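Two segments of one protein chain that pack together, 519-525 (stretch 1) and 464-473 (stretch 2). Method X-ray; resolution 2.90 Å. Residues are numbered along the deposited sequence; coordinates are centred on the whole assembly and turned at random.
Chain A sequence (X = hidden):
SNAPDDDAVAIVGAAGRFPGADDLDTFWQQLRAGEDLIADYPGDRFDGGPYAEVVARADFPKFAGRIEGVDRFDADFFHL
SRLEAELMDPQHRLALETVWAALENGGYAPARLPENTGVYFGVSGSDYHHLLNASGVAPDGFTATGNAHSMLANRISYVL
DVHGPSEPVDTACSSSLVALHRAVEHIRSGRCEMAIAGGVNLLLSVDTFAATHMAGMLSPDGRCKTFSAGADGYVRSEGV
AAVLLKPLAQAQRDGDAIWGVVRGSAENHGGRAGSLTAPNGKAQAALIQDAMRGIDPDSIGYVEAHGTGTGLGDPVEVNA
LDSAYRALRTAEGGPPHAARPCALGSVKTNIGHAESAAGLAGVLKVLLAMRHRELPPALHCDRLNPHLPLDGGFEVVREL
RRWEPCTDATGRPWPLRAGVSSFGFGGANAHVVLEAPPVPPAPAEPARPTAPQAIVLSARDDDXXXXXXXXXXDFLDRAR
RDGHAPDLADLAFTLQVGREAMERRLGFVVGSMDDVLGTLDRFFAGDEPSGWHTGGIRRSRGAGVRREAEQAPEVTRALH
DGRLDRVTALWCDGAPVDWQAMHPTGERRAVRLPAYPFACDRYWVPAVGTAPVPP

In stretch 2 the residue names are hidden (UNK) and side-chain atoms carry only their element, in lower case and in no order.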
# COMPACT_ATOMS: atom_id res chain seq x y z
N THR A 519 43.72 11.17 17.69
CA THR A 519 43.10 12.49 17.59
C THR A 519 41.68 12.48 18.16
O THR A 519 41.26 13.46 18.77
CB THR A 519 43.08 12.98 16.13
OG1 THR A 519 44.42 13.03 15.62
CG2 THR A 519 42.47 14.36 16.05
N LEU A 520 40.97 11.36 17.99
CA LEU A 520 39.64 11.13 18.58
C LEU A 520 39.64 11.02 20.11
O LEU A 520 38.76 11.55 20.79
CB LEU A 520 39.02 9.85 18.01
CG LEU A 520 38.45 9.87 16.59
CD1 LEU A 520 37.60 8.62 16.34
CD2 LEU A 520 37.65 11.13 16.36
N ASP A 521 40.63 10.32 20.65
CA ASP A 521 40.79 10.15 22.09
C ASP A 521 41.01 11.49 22.81
O ASP A 521 40.49 11.70 23.90
CB ASP A 521 41.97 9.21 22.38
CG ASP A 521 41.68 8.23 23.50
OD1 ASP A 521 40.50 8.11 23.91
OD2 ASP A 521 42.64 7.58 23.98
N ARG A 522 41.77 12.38 22.18
CA ARG A 522 42.08 13.68 22.76
C ARG A 522 40.90 14.66 22.70
O ARG A 522 40.71 15.48 23.60
CB ARG A 522 43.31 14.28 22.07
CG ARG A 522 44.66 13.75 22.56
CD ARG A 522 45.84 14.51 21.96
NE ARG A 522 45.85 14.46 20.49
CZ ARG A 522 46.43 13.51 19.76
NH1 ARG A 522 47.06 12.49 20.35
NH2 ARG A 522 46.37 13.55 18.44
N PHE A 523 40.12 14.59 21.63
CA PHE A 523 38.95 15.45 21.46
C PHE A 523 37.87 15.04 22.44
O PHE A 523 37.21 15.90 23.05
CB PHE A 523 38.43 15.39 20.03
CG PHE A 523 37.04 15.92 19.86
CD1 PHE A 523 36.82 17.27 19.70
CD2 PHE A 523 35.95 15.07 19.85
CE1 PHE A 523 35.53 17.76 19.54
CE2 PHE A 523 34.66 15.55 19.69
CZ PHE A 523 34.45 16.89 19.53
N PHE A 524 37.69 13.73 22.58
CA PHE A 524 36.71 13.19 23.52
C PHE A 524 37.02 13.59 24.95
O PHE A 524 36.13 13.99 25.72
CB PHE A 524 36.66 11.68 23.42
CG PHE A 524 35.51 11.06 24.13
CD1 PHE A 524 34.25 11.00 23.53
CD2 PHE A 524 35.66 10.53 25.40
CE1 PHE A 524 33.17 10.42 24.17
CE2 PHE A 524 34.58 9.95 26.06
CZ PHE A 524 33.33 9.90 25.43
N ALA A 525 38.29 13.47 25.31
CA ALA A 525 38.77 13.80 26.64
C ALA A 525 38.70 15.30 26.90
O ALA A 525 38.94 15.74 28.03
CB ALA A 525 40.18 13.30 26.82
N UNK A 464 26.51 15.93 21.05
CA UNK A 464 26.30 14.83 20.12
C UNK A 464 27.56 14.59 19.28
O UNK A 464 27.75 13.50 18.72
c UNK A 464 23.61 13.65 20.56
c UNK A 464 23.75 15.00 19.91
n UNK A 464 23.86 13.70 21.99
c UNK A 464 25.10 15.12 19.22
n UNK A 464 24.36 12.73 24.02
n UNK A 464 24.18 11.43 22.13
c UNK A 464 24.12 12.62 22.72
N UNK A 465 28.42 15.60 19.20
CA UNK A 465 29.65 15.48 18.42
C UNK A 465 30.68 14.67 19.19
O UNK A 465 31.30 13.76 18.63
c UNK A 465 31.59 18.18 16.45
c UNK A 465 31.28 16.80 16.96
c UNK A 465 30.22 16.85 18.06
c UNK A 465 30.74 15.96 15.83
N UNK A 466 30.84 15.01 20.47
CA UNK A 466 31.68 14.23 21.38
C UNK A 466 31.19 12.80 21.38
O UNK A 466 31.98 11.86 21.40
n UNK A 466 31.76 14.75 27.13
c UNK A 466 31.64 14.79 22.80
n UNK A 466 32.94 12.78 27.15
c UNK A 466 32.66 13.95 26.58
c UNK A 466 33.04 15.57 24.75
n UNK A 466 33.27 14.31 25.45
c UNK A 466 32.95 15.40 23.24
N UNK A 467 29.87 12.64 21.35
CA UNK A 467 29.25 11.33 21.31
C UNK A 467 29.68 10.58 20.05
O UNK A 467 30.24 9.49 20.16
c UNK A 467 27.74 11.46 21.36
N UNK A 468 29.45 11.16 18.87
CA UNK A 468 29.87 10.53 17.62
C UNK A 468 31.36 10.17 17.63
O UNK A 468 31.73 9.05 17.25
o UNK A 468 28.20 11.65 16.24
c UNK A 468 29.61 11.44 16.40
c UNK A 468 30.12 10.79 15.13
N UNK A 469 32.20 11.10 18.06
CA UNK A 469 33.64 10.85 18.09
C UNK A 469 34.00 9.69 19.02
O UNK A 469 34.80 8.82 18.68
c UNK A 469 34.38 12.11 18.50
N UNK A 470 33.39 9.69 20.20
CA UNK A 470 33.59 8.62 21.16
C UNK A 470 33.26 7.25 20.59
O UNK A 470 34.11 6.36 20.59
N UNK A 471 32.04 7.08 20.09
CA UNK A 471 31.64 5.79 19.56
C UNK A 471 32.50 5.38 18.36
O UNK A 471 32.70 4.19 18.12
n UNK A 471 25.98 3.54 18.76
c UNK A 471 26.31 4.82 18.72
n UNK A 471 27.36 5.25 19.41
c UNK A 471 29.26 6.70 19.95
n UNK A 471 25.60 5.67 17.98
c UNK A 471 30.16 5.78 19.16
c UNK A 471 27.82 6.63 19.45
N UNK A 472 33.00 6.36 17.61
CA UNK A 472 33.89 6.06 16.49
C UNK A 472 35.23 5.54 17.00
O UNK A 472 35.74 4.55 16.47
c UNK A 472 34.80 6.89 14.29
c UNK A 472 34.92 8.06 13.33
c UNK A 472 34.07 5.73 13.62
c UNK A 472 34.11 7.28 15.60
N UNK A 473 35.79 6.20 18.01
CA UNK A 473 37.02 5.69 18.62
C UNK A 473 36.84 4.24 19.02
O UNK A 473 37.57 3.36 18.57
c UNK A 473 37.45 6.87 23.98
n UNK A 473 36.26 6.92 24.57
c UNK A 473 37.42 6.49 19.85
c UNK A 473 38.80 6.39 21.98
n UNK A 473 37.55 6.47 22.72
c UNK A 473 38.59 5.85 20.58
n UNK A 473 38.54 7.23 24.66

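Position 464, already within the helix, has seven side-chain atoms: three carbons in a chain, a nitrogen, then a carbon carrying two more nitrogens. That terminal group is a guanidinium, so the residue is Arg464. Its side chain is out of reach of stretch 1 and takes no part in the contact.

Position 465 has four carbons, forked at the second, the pattern of leucine rather than of an isoleucine branched at the first. The forking carbon lies 4.1 Å from Phe523 CZ, while the backbone O of 465 sits 4.0 Å from Phe523 CE2, near the plane of the ring at its edge. This is Leu465.

Position 466 repeats the guanidinium pattern, three carbons and then one nitrogen, a carbon and two nitrogens. Its guanidinium carbon stands 4.3 Å from the centroid of the Phe524 ring and only 11° off the ring normal, a cation-pi contact over the face. The residue is Arg466. The same side chain reaches the backbone: Arg466 NE to Phe524 O is 2.9 Å, but the N-H...O angle of 116° makes the hydrogen bond weak.

Position 467 carries a single carbon, and its CA-to-CB bond points away from stretch 1; it is Ala467. Position 468 has one carbon bearing an oxygen and a second carbon, a fork at CB that valine would share in shape, and its side chain makes no contact with stretch 1; the oxygen on one arm decides for Thr468. Its OG1 donates to Arg464 O at 3.1 Å, one turn back in its own helix.

Position 469 again has one carbon, but this one points toward stretch 1: CB lies 3.6 Å from Phe523 CD2 and 4.0 Å from Leu520 CD2. It is Ala469, and the small side chain accompanies a CA-to-CA distance of 6.0 Å between Ala469 and Leu520.

Position 470 has no side-chain atoms. The CA of 470 lies 3.4 Å from Phe524 CD1, and an ideally placed CB would fall 2.4 Å from Phe524 CE1, a clash. The residue is Gly470.

Position 471 shows a third guanidinium pattern; its CA-to-CB bond points away from stretch 1, which the side chain does not touch. It is Arg471. At 472, four carbons are forked at the second, and CB is 3.8 Å from Leu520 CD1: Leu472.

Position 473 has the same seven atoms as 464, with its CA-to-CB bond toward stretch 1. Its guanidinium carbon is 4.8 Å from the Phe524 centroid, 28° off the normal and therefore off-centre. This is Arg473. A salt bridge joins it to Asp521, but the modelled 2.3 Å between Arg473 NH1 and Asp521 OD1 is too short for the exact geometry to be trusted.

The contact buries 624 Å² between helices whose axes approach to 9.1 Å at 143°, closer to antiparallel than to perpendicular. Leu520 and Phe523 pack against Ala469, with Leu465 and Leu472 adding apolar contacts. Phe524 has Arg466 NH2 over one ring face and Arg473 NH2 over the opposite face, so two cations bracket one aromatic ring, and the ring reaches into the place that a CB at Gly470 would need.

Stretch 2 464-473: RLRATAGRLR
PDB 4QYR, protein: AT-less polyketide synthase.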